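Local coordinates for protein amidohydrolase (Staphylococcus aureus, PDB 3NUR) that probably hydrolyses a carbon-nitrogen bond other than a peptide bond, as a metal-dependent amidohydrolase built on a TIM barrel and carrying a calcium ion in its metal site, at residues Glu29-Glu34 against Leu92-Gly97; Pro136-Glu141 against Gly163-Gly168; Thr181-Asp186 against Tyr244-Met249; Gly252-Phe257 against Ile288-Met293; Val306-Ile311 against Glu340-Thr345. One frame throughout, in Å; residues are numbered along the deposited sequence. Where two conformers were deposited one is given.

Interaction 1: residues Glu29-Glu34 against Leu92-Gly97. With CA (calcium ion), chain B.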
# COMPACT_ATOMS: atom_id res chain seq x y z
N GLU A 29 5.28 5.43 -2.56
CA GLU A 29 6.58 5.96 -2.98
C GLU A 29 7.61 5.28 -2.10
O GLU A 29 7.45 5.27 -0.86
CB GLU A 29 6.56 7.50 -2.80
CG GLU A 29 5.24 8.13 -3.30
CD GLU A 29 4.74 7.74 -4.69
OE1 GLU A 29 5.57 7.71 -5.63
OE2 GLU A 29 3.53 7.48 -4.84
N HIS A 30 8.62 4.66 -2.73
CA HIS A 30 9.54 3.78 -2.03
C HIS A 30 10.94 4.25 -1.80
O HIS A 30 11.50 5.01 -2.59
CB HIS A 30 9.57 2.41 -2.73
CG HIS A 30 8.21 1.79 -2.89
ND1 HIS A 30 7.50 1.33 -1.79
CD2 HIS A 30 7.49 1.54 -4.01
CE1 HIS A 30 6.36 0.83 -2.27
NE2 HIS A 30 6.31 0.94 -3.60
N TYR A 31 11.54 3.70 -0.75
CA TYR A 31 12.94 3.91 -0.43
C TYR A 31 13.54 2.59 0.03
O TYR A 31 12.82 1.72 0.51
CB TYR A 31 13.12 5.00 0.66
CG TYR A 31 12.81 4.51 2.06
CD1 TYR A 31 11.50 4.43 2.51
CD2 TYR A 31 13.83 4.02 2.89
CE1 TYR A 31 11.21 3.93 3.77
CE2 TYR A 31 13.54 3.50 4.15
CZ TYR A 31 12.22 3.45 4.58
OH TYR A 31 11.91 2.94 5.80
N VAL A 32 14.88 2.46 -0.05
CA VAL A 32 15.59 1.33 0.55
C VAL A 32 16.82 1.94 1.20
O VAL A 32 17.18 3.09 0.88
CB VAL A 32 15.95 0.16 -0.41
CG1 VAL A 32 14.71 -0.42 -1.09
CG2 VAL A 32 17.02 0.55 -1.44
N ILE A 33 17.45 1.18 2.13
CA ILE A 33 18.68 1.60 2.79
C ILE A 33 19.75 0.57 2.41
O ILE A 33 19.59 -0.62 2.68
CB ILE A 33 18.50 1.79 4.32
CG1 ILE A 33 17.56 2.98 4.60
CG2 ILE A 33 19.87 2.01 5.01
CD1 ILE A 33 16.76 2.84 5.82
N GLU A 34 20.82 1.05 1.74
CA GLU A 34 21.91 0.19 1.24
C GLU A 34 22.43 -0.82 2.28
O GLU A 34 22.49 -2.01 1.97
CB GLU A 34 23.05 1.04 0.68
CG GLU A 34 24.04 0.24 -0.16
CD GLU A 34 25.21 1.07 -0.63
OE1 GLU A 34 25.07 1.77 -1.66
OE2 GLU A 34 26.27 1.05 0.04
N LEU A 92 6.42 7.95 2.30
CA LEU A 92 7.50 7.00 2.06
C LEU A 92 7.36 5.65 2.78
O LEU A 92 7.03 5.62 3.97
CB LEU A 92 8.87 7.66 2.40
CG LEU A 92 9.33 8.85 1.55
CD1 LEU A 92 10.67 9.42 2.06
CD2 LEU A 92 9.49 8.46 0.11
N SER A 93 7.62 4.55 2.04
CA SER A 93 7.56 3.18 2.54
C SER A 93 8.74 2.37 2.02
O SER A 93 9.25 2.70 0.96
CB SER A 93 6.28 2.51 2.08
OG SER A 93 6.20 2.52 0.66
N TYR A 94 9.18 1.30 2.73
CA TYR A 94 10.30 0.48 2.27
C TYR A 94 9.94 -0.25 0.97
O TYR A 94 8.82 -0.75 0.83
CB TYR A 94 10.76 -0.51 3.36
CG TYR A 94 12.24 -0.80 3.26
CD1 TYR A 94 13.16 -0.13 4.07
CD2 TYR A 94 12.73 -1.73 2.34
CE1 TYR A 94 14.54 -0.36 3.95
CE2 TYR A 94 14.10 -1.98 2.23
CZ TYR A 94 15.00 -1.28 3.03
OH TYR A 94 16.34 -1.54 2.91
N GLY A 95 10.88 -0.27 0.04
CA GLY A 95 10.73 -0.89 -1.27
C GLY A 95 11.18 -2.34 -1.33
O GLY A 95 10.93 -3.11 -0.40
N ASN A 96 11.80 -2.73 -2.45
CA ASN A 96 12.23 -4.12 -2.69
C ASN A 96 13.13 -4.65 -1.60
O ASN A 96 14.01 -3.93 -1.13
CB ASN A 96 12.92 -4.23 -4.04
CG ASN A 96 12.06 -3.83 -5.21
OD1 ASN A 96 10.82 -3.81 -5.14
ND2 ASN A 96 12.72 -3.50 -6.31
N GLY A 97 12.89 -5.89 -1.18
CA GLY A 97 13.69 -6.54 -0.14
C GLY A 97 13.43 -6.02 1.26
O GLY A 97 14.34 -6.01 2.09
CA CA B . 5.09 -0.26 -5.20
O HOH W 1 4.44 4.70 0.37
O HOH W 2 4.37 -1.40 -6.91
O HOH W 3 6.88 -1.61 -5.46
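The Tyr31 ring swings back over strand 92-94 because chi1 (77°) sets CG between the backbone N and the carbonyl carbon, while Tyr94, with chi1 at -149°, brings its ring edge to the Tyr31 face. Both tyrosines sit at the C-terminal ends of neighbouring parallel strands of the TIM barrel, the end at which the metal site lies. The edge of Tyr94 points at the face of Tyr31 in a T-shaped pair, centroids 5.1 Å apart, and Val32 CA lies over a face of Tyr94. The strands themselves are joined in parallel register: Ser93 N bonds to Glu29 O, Tyr31 N to Ser93 O, and Gly95 N to Tyr31 O at 2.8 Å. His30 and Ser93 share the sheet face opposite that of Glu29 and Leu92, with His30 ND1 and Ser93 OG 3.0 Å apart. The far imidazole nitrogen, His30 NE2, binds the calcium ion at 2.3 Å; two waters and Glu28, His192 and Asp316 complete the site. Water 1 bridges the strands, accepting from Glu29 N and lying 2.8 Å from Ser93 OG. Tyr94 OH has two partners, Gln37 and the backbone of Ile33, whose N-H points almost straight at it, Ile33 N and Tyr94 OH being 3.0 Å apart.

Interaction 2: residues Pro136-Glu141 against Gly163-Gly168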
# COMPACT_ATOMS: atom_id res chain seq x y z
N PRO A 136 7.82 -5.67 11.48
CA PRO A 136 8.21 -7.09 11.45
C PRO A 136 6.97 -7.98 11.63
O PRO A 136 6.74 -8.54 12.70
CB PRO A 136 9.20 -7.18 12.61
CG PRO A 136 8.70 -6.16 13.62
CD PRO A 136 8.10 -5.04 12.80
N ILE A 137 6.15 -8.10 10.58
CA ILE A 137 4.87 -8.84 10.62
C ILE A 137 4.94 -10.28 11.16
O ILE A 137 3.97 -10.77 11.75
CB ILE A 137 4.07 -8.74 9.30
CG1 ILE A 137 4.81 -9.44 8.14
CG2 ILE A 137 3.69 -7.25 9.01
CD1 ILE A 137 4.06 -9.55 6.81
N ASN A 138 6.09 -10.94 10.95
CA ASN A 138 6.32 -12.31 11.42
C ASN A 138 6.46 -12.40 12.93
O ASN A 138 6.42 -13.49 13.48
CB ASN A 138 7.45 -12.98 10.65
CG ASN A 138 7.07 -13.23 9.21
OD1 ASN A 138 7.74 -12.77 8.26
ND2 ASN A 138 5.93 -13.88 9.03
N GLU A 139 6.53 -11.23 13.62
CA GLU A 139 6.57 -11.09 15.08
C GLU A 139 5.41 -10.13 15.45
O GLU A 139 5.67 -8.95 15.73
CB GLU A 139 7.93 -10.53 15.49
CG GLU A 139 9.07 -11.51 15.28
CD GLU A 139 9.04 -12.65 16.28
OE1 GLU A 139 8.46 -12.47 17.38
OE2 GLU A 139 9.58 -13.73 15.96
N PRO A 140 4.11 -10.57 15.40
CA PRO A 140 3.00 -9.60 15.52
C PRO A 140 2.93 -8.69 16.72
O PRO A 140 2.59 -7.52 16.57
CB PRO A 140 1.74 -10.46 15.35
CG PRO A 140 2.20 -11.88 15.58
CD PRO A 140 3.60 -11.91 15.04
N GLU A 141 3.27 -9.20 17.92
CA GLU A 141 3.22 -8.34 19.10
C GLU A 141 4.34 -7.31 19.04
O GLU A 141 4.09 -6.13 19.34
CB GLU A 141 3.17 -9.16 20.42
CG GLU A 141 2.00 -10.13 20.43
CD GLU A 141 1.14 -10.13 21.67
OE1 GLU A 141 1.41 -10.94 22.58
OE2 GLU A 141 0.15 -9.36 21.71
N GLY A 163 3.33 -8.07 0.96
CA GLY A 163 3.07 -9.51 0.93
C GLY A 163 2.30 -10.02 2.12
O GLY A 163 1.32 -9.42 2.56
N ARG A 164 2.76 -11.16 2.63
CA ARG A 164 2.07 -11.84 3.71
C ARG A 164 3.07 -12.43 4.72
O ARG A 164 4.29 -12.35 4.53
CB ARG A 164 1.11 -12.91 3.13
CG ARG A 164 1.79 -14.13 2.52
CD ARG A 164 1.24 -14.54 1.16
NE ARG A 164 1.48 -13.57 0.08
CZ ARG A 164 2.58 -13.51 -0.68
NH1 ARG A 164 2.67 -12.62 -1.65
NH2 ARG A 164 3.59 -14.33 -0.45
N ALA A 165 2.54 -13.04 5.76
CA ALA A 165 3.38 -13.67 6.77
C ALA A 165 3.93 -15.02 6.25
O ALA A 165 3.42 -15.58 5.28
CB ALA A 165 2.56 -13.88 8.04
N GLN A 166 4.96 -15.55 6.92
CA GLN A 166 5.57 -16.84 6.56
C GLN A 166 4.54 -17.98 6.63
O GLN A 166 4.67 -18.97 5.91
CB GLN A 166 6.77 -17.13 7.49
CG GLN A 166 7.69 -18.25 7.04
CD GLN A 166 8.87 -18.47 7.98
OE1 GLN A 166 10.02 -18.56 7.54
NE2 GLN A 166 8.61 -18.58 9.28
N ASP A 167 3.50 -17.83 7.47
CA ASP A 167 2.49 -18.87 7.62
C ASP A 167 1.14 -18.56 6.95
O ASP A 167 0.15 -19.24 7.20
CB ASP A 167 2.33 -19.25 9.10
CG ASP A 167 1.96 -18.09 10.02
OD1 ASP A 167 1.57 -17.02 9.50
OD2 ASP A 167 2.10 -18.25 11.24
N GLY A 168 1.11 -17.54 6.10
CA GLY A 168 -0.11 -17.20 5.37
C GLY A 168 -0.59 -15.77 5.49
O GLY A 168 0.17 -14.86 5.83
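Arg164 meets Ile137 through its backbone: the carbonyl oxygen, Arg164 O, lies 3.6 Å from the terminal methyl, Ile137 CD1. Chi1 of Ile137 (66°) puts CG1 between the backbone N and the carbonyl carbon, and the extended chi2 carries CD1 on to that peptide. The Arg164 side chain leaves in another direction, to a salt bridge with Asp227 and a hydrogen bond to Pro195 O. At Ala165 the contact passes to Asn138, whose side-chain amide lies beside the methyl group and CA of the alanine. The contact joins the loops that leave the C-terminal ends of successive TIM-barrel strands, 129-131 and 159-162; helix 140-152 begins within the first segment and connects the strands. Ala165 also opens a type I turn that ends at Gly168, closed by Gly168 N to Ala165 O at 3.1 Å; across the contact a second type I turn, Pro136 to Glu139, is held by Glu139 N to Pro136 O at 2.9 Å. Gln166 follows, its backbone N and CB next to the Asn138 amide group, while its own amide is carried outward on an extended chain. Asp167, at the next corner, forms a salt bridge with Lys174 and a hydrogen bond with Tyr175.

Interaction 3: residues Thr181-Asp186 against Tyr244-Met249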
# COMPACT_ATOMS: atom_id res chain seq x y z
N THR A 181 -4.17 -2.16 16.61
CA THR A 181 -3.21 -1.08 16.84
C THR A 181 -3.44 0.07 15.86
O THR A 181 -3.53 1.21 16.29
CB THR A 181 -1.78 -1.63 16.88
OG1 THR A 181 -1.71 -2.58 17.95
CG2 THR A 181 -0.76 -0.56 17.10
N ALA A 182 -3.57 -0.25 14.55
CA ALA A 182 -3.85 0.76 13.53
C ALA A 182 -5.14 1.54 13.85
O ALA A 182 -5.12 2.77 13.80
CB ALA A 182 -3.96 0.10 12.16
N GLU A 183 -6.23 0.85 14.25
CA GLU A 183 -7.47 1.57 14.58
C GLU A 183 -7.29 2.49 15.80
O GLU A 183 -7.68 3.66 15.75
CB GLU A 183 -8.64 0.60 14.79
CG GLU A 183 -9.98 1.33 14.75
CD GLU A 183 -11.17 0.66 15.42
OE1 GLU A 183 -10.98 -0.05 16.43
OE2 GLU A 183 -12.31 0.87 14.93
N ASN A 184 -6.63 1.97 16.85
CA ASN A 184 -6.32 2.71 18.08
C ASN A 184 -5.51 3.96 17.78
O ASN A 184 -5.78 5.01 18.37
CB ASN A 184 -5.57 1.82 19.08
CG ASN A 184 -6.45 0.92 19.92
OD1 ASN A 184 -7.69 0.99 19.89
ND2 ASN A 184 -5.83 0.04 20.70
N LEU A 185 -4.54 3.86 16.85
CA LEU A 185 -3.69 4.99 16.47
C LEU A 185 -4.34 5.90 15.41
O LEU A 185 -3.79 6.98 15.14
CB LEU A 185 -2.33 4.48 15.97
CG LEU A 185 -1.46 3.71 16.96
CD1 LEU A 185 -0.35 2.96 16.23
CD2 LEU A 185 -0.88 4.63 18.03
N ASP A 186 -5.51 5.49 14.85
CA ASP A 186 -6.26 6.24 13.82
C ASP A 186 -5.42 6.47 12.55
O ASP A 186 -5.37 7.58 11.99
CB ASP A 186 -6.84 7.56 14.38
CG ASP A 186 -8.00 8.12 13.60
OD1 ASP A 186 -8.76 7.31 12.99
OD2 ASP A 186 -8.20 9.35 13.64
N TYR A 244 -13.03 -3.63 14.06
CA TYR A 244 -12.36 -2.31 14.00
C TYR A 244 -13.02 -1.45 12.91
O TYR A 244 -12.44 -1.26 11.83
CB TYR A 244 -10.83 -2.51 13.80
CG TYR A 244 -10.27 -3.52 14.77
CD1 TYR A 244 -10.39 -3.33 16.15
CD2 TYR A 244 -9.73 -4.72 14.32
CE1 TYR A 244 -9.97 -4.30 17.05
CE2 TYR A 244 -9.27 -5.68 15.22
CZ TYR A 244 -9.39 -5.47 16.58
OH TYR A 244 -8.96 -6.41 17.46
N PRO A 245 -14.26 -0.96 13.16
CA PRO A 245 -15.00 -0.24 12.11
C PRO A 245 -14.44 1.10 11.65
O PRO A 245 -14.84 1.58 10.59
CB PRO A 245 -16.41 -0.09 12.71
CG PRO A 245 -16.20 -0.12 14.18
CD PRO A 245 -15.10 -1.13 14.37
N LYS A 246 -13.52 1.69 12.42
CA LYS A 246 -12.90 2.97 12.03
C LYS A 246 -11.62 2.75 11.22
O LYS A 246 -11.02 3.71 10.75
CB LYS A 246 -12.62 3.84 13.26
CG LYS A 246 -13.88 4.31 13.98
CD LYS A 246 -13.59 5.30 15.11
CE LYS A 246 -13.07 4.67 16.40
NZ LYS A 246 -11.58 4.60 16.44
N LEU A 247 -11.17 1.49 11.10
CA LEU A 247 -9.95 1.16 10.37
C LEU A 247 -10.10 1.39 8.86
O LEU A 247 -11.11 1.00 8.28
CB LEU A 247 -9.55 -0.33 10.61
CG LEU A 247 -8.30 -0.85 9.84
CD1 LEU A 247 -7.02 -0.14 10.28
CD2 LEU A 247 -8.17 -2.34 9.94
N ASN A 248 -9.08 1.99 8.24
CA ASN A 248 -9.00 2.13 6.79
C ASN A 248 -7.75 1.46 6.26
O ASN A 248 -6.68 1.55 6.86
CB ASN A 248 -9.00 3.58 6.30
CG ASN A 248 -10.26 4.31 6.63
OD1 ASN A 248 -11.36 3.93 6.20
ND2 ASN A 248 -10.12 5.33 7.44
N MSE A 249 -7.89 0.81 5.13
CA MSE A 249 -6.75 0.24 4.45
C MSE A 249 -6.59 0.85 3.09
O MSE A 249 -7.56 1.43 2.58
CB MSE A 249 -6.81 -1.28 4.47
CG MSE A 249 -6.44 -1.72 5.90
SE MSE A 249 -6.42 -3.48 6.07
CE MSE A 249 -4.74 -3.79 5.05
O HOH W 4 -9.41 5.83 17.75
O HOH W 5 -8.91 4.56 12.28
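Glu183 reaches across from the last turn of its helix and places its carboxylate at the turn that begins with Tyr244. Glu183 OE2 accepts from Lys246 N at 2.9 Å, using its anti lone pair on a bond of 162°. The other oxygen, Glu183 OE1, sits at the edge of the tyrosine ring, 3.3 Å from Tyr244 CD1, with carboxylate and ring planes 76° apart. An extended chain, CG anti to the backbone N (chi1 -165°), gives Glu183 this reach. Next to it in sequence, Ala182 CB touches Leu247 CD1 at 3.6 Å. The lysine lies across the glutamate, and its ammonium, Lys246 NZ, remains 4.1 Å from Glu183 OE2, too far for a salt bridge; water 4 takes a hydrogen bond from it instead. A second water joins Asp186 OD1 to Lys246 O, donating to both. Further out, the type I turn Tyr244-Leu247 is closed by Leu247 N to Tyr244 O, and a Schellman motif at Asp186 ends the helix. Tyr244 OH bonds to Asp176 at the other end of that same helix. Helix 176-185 thus packs between helix 140-152, met by Ala182 on Phe147, and the connection from helix 240-243 into barrel strand 249-251.

Interaction 4: residues Gly252-Phe257 against Ile288-Met293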
# COMPACT_ATOMS: atom_id res chain seq x y z
N GLY A 252 -3.16 -0.49 -3.87
CA GLY A 252 -2.71 0.10 -5.12
C GLY A 252 -3.18 -0.64 -6.34
O GLY A 252 -4.13 -1.42 -6.28
N HIS A 253 -2.53 -0.35 -7.48
CA HIS A 253 -2.81 -0.97 -8.78
C HIS A 253 -4.30 -1.04 -9.09
O HIS A 253 -4.81 -2.08 -9.58
CB HIS A 253 -2.08 -2.32 -8.89
CG HIS A 253 -0.64 -2.18 -8.48
ND1 HIS A 253 -0.24 -2.43 -7.17
CD2 HIS A 253 0.41 -1.71 -9.18
CE1 HIS A 253 1.05 -2.10 -7.13
NE2 HIS A 253 1.48 -1.69 -8.32
N TRP A 254 -4.99 0.10 -8.85
CA TRP A 254 -6.41 0.28 -9.11
C TRP A 254 -7.33 -0.70 -8.34
O TRP A 254 -8.45 -0.99 -8.78
CB TRP A 254 -6.69 0.26 -10.64
CG TRP A 254 -6.09 1.42 -11.39
CD1 TRP A 254 -5.18 1.36 -12.40
CD2 TRP A 254 -6.41 2.82 -11.23
NE1 TRP A 254 -4.90 2.63 -12.87
CE2 TRP A 254 -5.66 3.54 -12.18
CE3 TRP A 254 -7.30 3.52 -10.39
CZ2 TRP A 254 -5.75 4.93 -12.32
CZ3 TRP A 254 -7.34 4.91 -10.48
CH2 TRP A 254 -6.58 5.60 -11.43
N GLY A 255 -6.86 -1.17 -7.19
CA GLY A 255 -7.66 -2.09 -6.38
C GLY A 255 -7.29 -3.55 -6.49
O GLY A 255 -8.00 -4.40 -5.93
N GLU A 256 -6.16 -3.88 -7.19
CA GLU A 256 -5.65 -5.27 -7.24
C GLU A 256 -6.74 -6.26 -7.67
O GLU A 256 -6.89 -7.34 -7.08
CB GLU A 256 -5.07 -5.65 -5.85
CG GLU A 256 -4.08 -4.61 -5.30
CD GLU A 256 -2.72 -4.50 -5.97
OE1 GLU A 256 -2.51 -5.13 -7.03
OE2 GLU A 256 -1.84 -3.81 -5.40
N PHE A 257 -7.46 -5.87 -8.74
CA PHE A 257 -8.57 -6.55 -9.44
C PHE A 257 -9.91 -6.51 -8.72
O PHE A 257 -10.92 -6.80 -9.35
CB PHE A 257 -8.24 -8.01 -9.73
CG PHE A 257 -7.14 -8.23 -10.72
CD1 PHE A 257 -7.42 -8.37 -12.08
CD2 PHE A 257 -5.82 -8.38 -10.29
CE1 PHE A 257 -6.40 -8.63 -12.99
CE2 PHE A 257 -4.80 -8.64 -11.21
CZ PHE A 257 -5.10 -8.80 -12.54
N ILE A 288 -8.22 3.44 -2.75
CA ILE A 288 -7.55 2.81 -3.89
C ILE A 288 -6.58 3.82 -4.54
O ILE A 288 -6.93 4.98 -4.70
CB ILE A 288 -8.62 2.29 -4.89
CG1 ILE A 288 -9.37 1.05 -4.34
CG2 ILE A 288 -8.02 2.02 -6.29
CD1 ILE A 288 -10.61 0.62 -5.12
N THR A 289 -5.41 3.33 -4.99
CA THR A 289 -4.45 4.19 -5.70
C THR A 289 -4.10 3.58 -7.08
O THR A 289 -4.30 2.38 -7.27
CB THR A 289 -3.14 4.47 -4.89
OG1 THR A 289 -2.10 3.53 -5.23
CG2 THR A 289 -3.33 4.61 -3.38
N PRO A 290 -3.53 4.39 -8.00
CA PRO A 290 -3.16 3.86 -9.32
C PRO A 290 -1.78 3.19 -9.34
O PRO A 290 -1.46 2.53 -10.33
CB PRO A 290 -3.08 5.12 -10.20
CG PRO A 290 -3.43 6.28 -9.33
CD PRO A 290 -3.30 5.85 -7.93
N SER A 291 -0.93 3.43 -8.31
CA SER A 291 0.48 2.97 -8.30
C SER A 291 1.22 3.31 -9.62
O SER A 291 1.88 2.44 -10.19
CB SER A 291 0.57 1.47 -8.04
OG SER A 291 -0.22 1.08 -6.94
N GLY A 292 1.04 4.53 -10.12
CA GLY A 292 1.69 4.98 -11.34
C GLY A 292 1.19 4.37 -12.64
O GLY A 292 1.81 4.58 -13.69
N MSE A 293 0.05 3.64 -12.59
CA MSE A 293 -0.55 3.04 -13.80
C MSE A 293 -1.61 4.04 -14.26
O MSE A 293 -2.76 3.97 -13.84
CB MSE A 293 -1.19 1.67 -13.49
CG MSE A 293 -0.19 0.58 -13.12
SE MSE A 293 -1.13 -1.01 -12.39
CE MSE A 293 -2.55 -1.21 -13.63
O HOH W 6 3.14 -0.20 -10.06
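The backbone of 252-257 turns through a run of positive phi values from His253 onward and meets a type I' turn, Pro290 to Met293, in the partner segment. Trp254 N bonds to Thr289 O at 2.9 Å. One residue earlier His253 N donates to Ser291 OG at 2.8 Å, and this hydroxyl also bonds to Glu28 of the metal site. Chi1 of Ser291 (-48°) places OG beside its own backbone N and over the centre of one imidazole face, with CB over the same face; Met293 SE, a selenomethionine selenium, approaches the ring edge, 3.6 Å from His253 CD2. Pro290 CB presses on the face of the Trp254 six-membered ring, 3.4 Å from Trp254 CZ2, and the indole N-H, Trp254 NE1, gives a 2.7 Å bond to Met293 O, which lies somewhat out of the ring plane. These loops follow strands 249-251 and 286-288 of the TIM barrel, at its metal-bearing end. His253 ND1 donates to Glu256 OE2 at 2.8 Å, and water 6 lies between His253 NE2 and Ser291 O. With partners at both nitrogens and a serine over one face, the imidazole should be restricted in rotation, the His253 side chain being about 5 Å from the calcium ion.

Interaction 5: residues Val306-Ile311 against Glu340-Thr345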
# COMPACT_ATOMS: atom_id res chain seq x y z
N VAL A 306 -16.22 2.60 -6.26
CA VAL A 306 -15.97 3.11 -4.90
C VAL A 306 -16.23 4.60 -4.74
O VAL A 306 -16.37 5.07 -3.61
CB VAL A 306 -14.59 2.70 -4.30
CG1 VAL A 306 -14.45 1.18 -4.25
CG2 VAL A 306 -13.43 3.34 -5.06
N GLY A 307 -16.19 5.34 -5.84
CA GLY A 307 -16.41 6.78 -5.79
C GLY A 307 -15.14 7.57 -5.62
O GLY A 307 -14.11 7.05 -5.17
N ILE A 308 -15.23 8.86 -5.97
CA ILE A 308 -14.11 9.79 -5.91
C ILE A 308 -13.51 9.97 -4.51
O ILE A 308 -12.31 10.18 -4.42
CB ILE A 308 -14.51 11.16 -6.54
CG1 ILE A 308 -13.30 11.90 -7.08
CG2 ILE A 308 -15.37 12.02 -5.62
CD1 ILE A 308 -13.01 11.47 -8.57
N ASP A 309 -14.33 9.87 -3.44
CA ASP A 309 -13.85 10.11 -2.08
C ASP A 309 -12.86 9.05 -1.60
O ASP A 309 -12.24 9.24 -0.56
CB ASP A 309 -15.04 10.17 -1.10
CG ASP A 309 -15.95 11.38 -1.26
OD1 ASP A 309 -15.43 12.51 -1.42
OD2 ASP A 309 -17.19 11.22 -1.12
N ARG A 310 -12.77 7.93 -2.32
CA ARG A 310 -11.95 6.79 -1.91
C ARG A 310 -10.71 6.61 -2.77
O ARG A 310 -9.99 5.62 -2.60
CB ARG A 310 -12.82 5.49 -1.90
CG ARG A 310 -14.11 5.57 -1.06
CD ARG A 310 -13.94 6.07 0.37
NE ARG A 310 -13.13 5.14 1.16
CZ ARG A 310 -13.05 5.16 2.49
NH1 ARG A 310 -13.72 6.07 3.19
NH2 ARG A 310 -12.29 4.28 3.13
N ILE A 311 -10.42 7.57 -3.65
CA ILE A 311 -9.26 7.47 -4.53
C ILE A 311 -8.12 8.37 -4.06
O ILE A 311 -8.32 9.57 -3.84
CB ILE A 311 -9.64 7.71 -6.02
CG1 ILE A 311 -10.76 6.74 -6.49
CG2 ILE A 311 -8.42 7.65 -6.95
CD1 ILE A 311 -11.42 7.15 -7.81
N GLU A 340 -9.16 18.00 -7.03
CA GLU A 340 -8.64 18.40 -5.69
C GLU A 340 -8.67 17.23 -4.69
O GLU A 340 -7.68 17.02 -3.97
CB GLU A 340 -9.41 19.60 -5.13
CG GLU A 340 -9.11 20.92 -5.83
CD GLU A 340 -9.94 22.10 -5.33
OE1 GLU A 340 -10.16 22.20 -4.10
OE2 GLU A 340 -10.36 22.93 -6.17
N LYS A 341 -9.77 16.46 -4.69
CA LYS A 341 -9.95 15.31 -3.81
C LYS A 341 -8.88 14.24 -4.04
O LYS A 341 -8.20 13.82 -3.09
CB LYS A 341 -11.37 14.71 -3.96
CG LYS A 341 -12.45 15.56 -3.31
CD LYS A 341 -13.83 14.92 -3.43
CE LYS A 341 -14.81 15.59 -2.50
NZ LYS A 341 -16.15 14.95 -2.57
N ILE A 342 -8.71 13.83 -5.30
CA ILE A 342 -7.72 12.81 -5.66
C ILE A 342 -6.30 13.31 -5.43
O ILE A 342 -5.48 12.57 -4.90
CB ILE A 342 -7.90 12.33 -7.13
CG1 ILE A 342 -9.29 11.70 -7.34
CG2 ILE A 342 -6.76 11.35 -7.55
CD1 ILE A 342 -9.61 11.60 -8.90
N SER A 343 -6.02 14.56 -5.85
CA SER A 343 -4.67 15.12 -5.73
C SER A 343 -4.21 15.28 -4.28
O SER A 343 -3.10 14.86 -3.95
CB SER A 343 -4.57 16.44 -6.48
OG SER A 343 -3.23 16.82 -6.72
N TYR A 344 -5.05 15.91 -3.44
CA TYR A 344 -4.62 16.23 -2.07
C TYR A 344 -5.64 16.06 -0.95
O TYR A 344 -5.24 15.66 0.15
CB TYR A 344 -4.20 17.73 -2.13
CG TYR A 344 -3.36 18.26 -0.99
CD1 TYR A 344 -1.98 18.42 -1.12
CD2 TYR A 344 -3.96 18.73 0.18
CE1 TYR A 344 -1.20 18.94 -0.08
CE2 TYR A 344 -3.19 19.23 1.24
CZ TYR A 344 -1.81 19.33 1.10
OH TYR A 344 -1.04 19.82 2.13
N THR A 345 -6.90 16.48 -1.15
CA THR A 345 -7.86 16.53 -0.04
C THR A 345 -8.25 15.21 0.58
O THR A 345 -8.34 15.15 1.80
CB THR A 345 -9.03 17.50 -0.25
OG1 THR A 345 -10.01 16.92 -1.09
CG2 THR A 345 -8.61 18.89 -0.73
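Ile308 and Ile342 meet methyl to methyl, Ile308 CD1 only 3.4 Å from Ile342 CD1, closer than carbons usually pack. Their side chains cross at about a right angle, and the Ile308 end gets there because CG1 stands anti to the backbone N (chi1 -154°) with chi2 turned to 88°. Ile311 adds a roomier contact, lying side by side with Ile342 and pointing the same way, with Ile311 CG2 4.1 Å from Ile342 CG2. Phe299 of helix 296-306 touches all three isoleucines. Toward solvent the character changes. There Lys341, fully extended beyond CG, runs across Ile308, its CD 3.9 Å from Ile308 CG2, and puts its ammonium on the exposed Asp309. That salt bridge, Lys341 NZ to Asp309 OD1 at 2.8 Å, comes on the syn side of the carboxylate, 21° out of its plane; Glu337 is a longer and weaker ionic neighbour of the lysine. The helix carrying Lys341 widens into a pi-type turn at 341-345, where Glu340 O accepts from both Tyr344 N and Thr345 N. The contact sets C-terminal helix 336-351 against the 3-10 turn that follows helix 296-306, while Ser343 and Tyr344 of helix 336-351 touch barrel strand 24-31.

Overall arrangement
The five contacts follow one another along the chain and around one TIM barrel. Interactions 1 and 4 border the calcium site from different strands: His30 of interaction 1 is a ligand, His253 of interaction 4 stands nearby, and Glu28, another ligand, links the two contacts through the site. Their centres are 18 Å apart and their nearest atoms about 6 Å. Interaction 5 adjoins interaction 4, centres 13 Å apart, through a probable hydrogen bond of Ile288 N with Arg310 O, 2.8 Å, and through Ile288 packing on Ile311 and Val306. Arg310 NH2 also reaches Asn248 OD1 of interaction 3, 3.2 Å away. Interactions 2 and 5 lie on opposite sides of the chain's centre, 31 Å between centres.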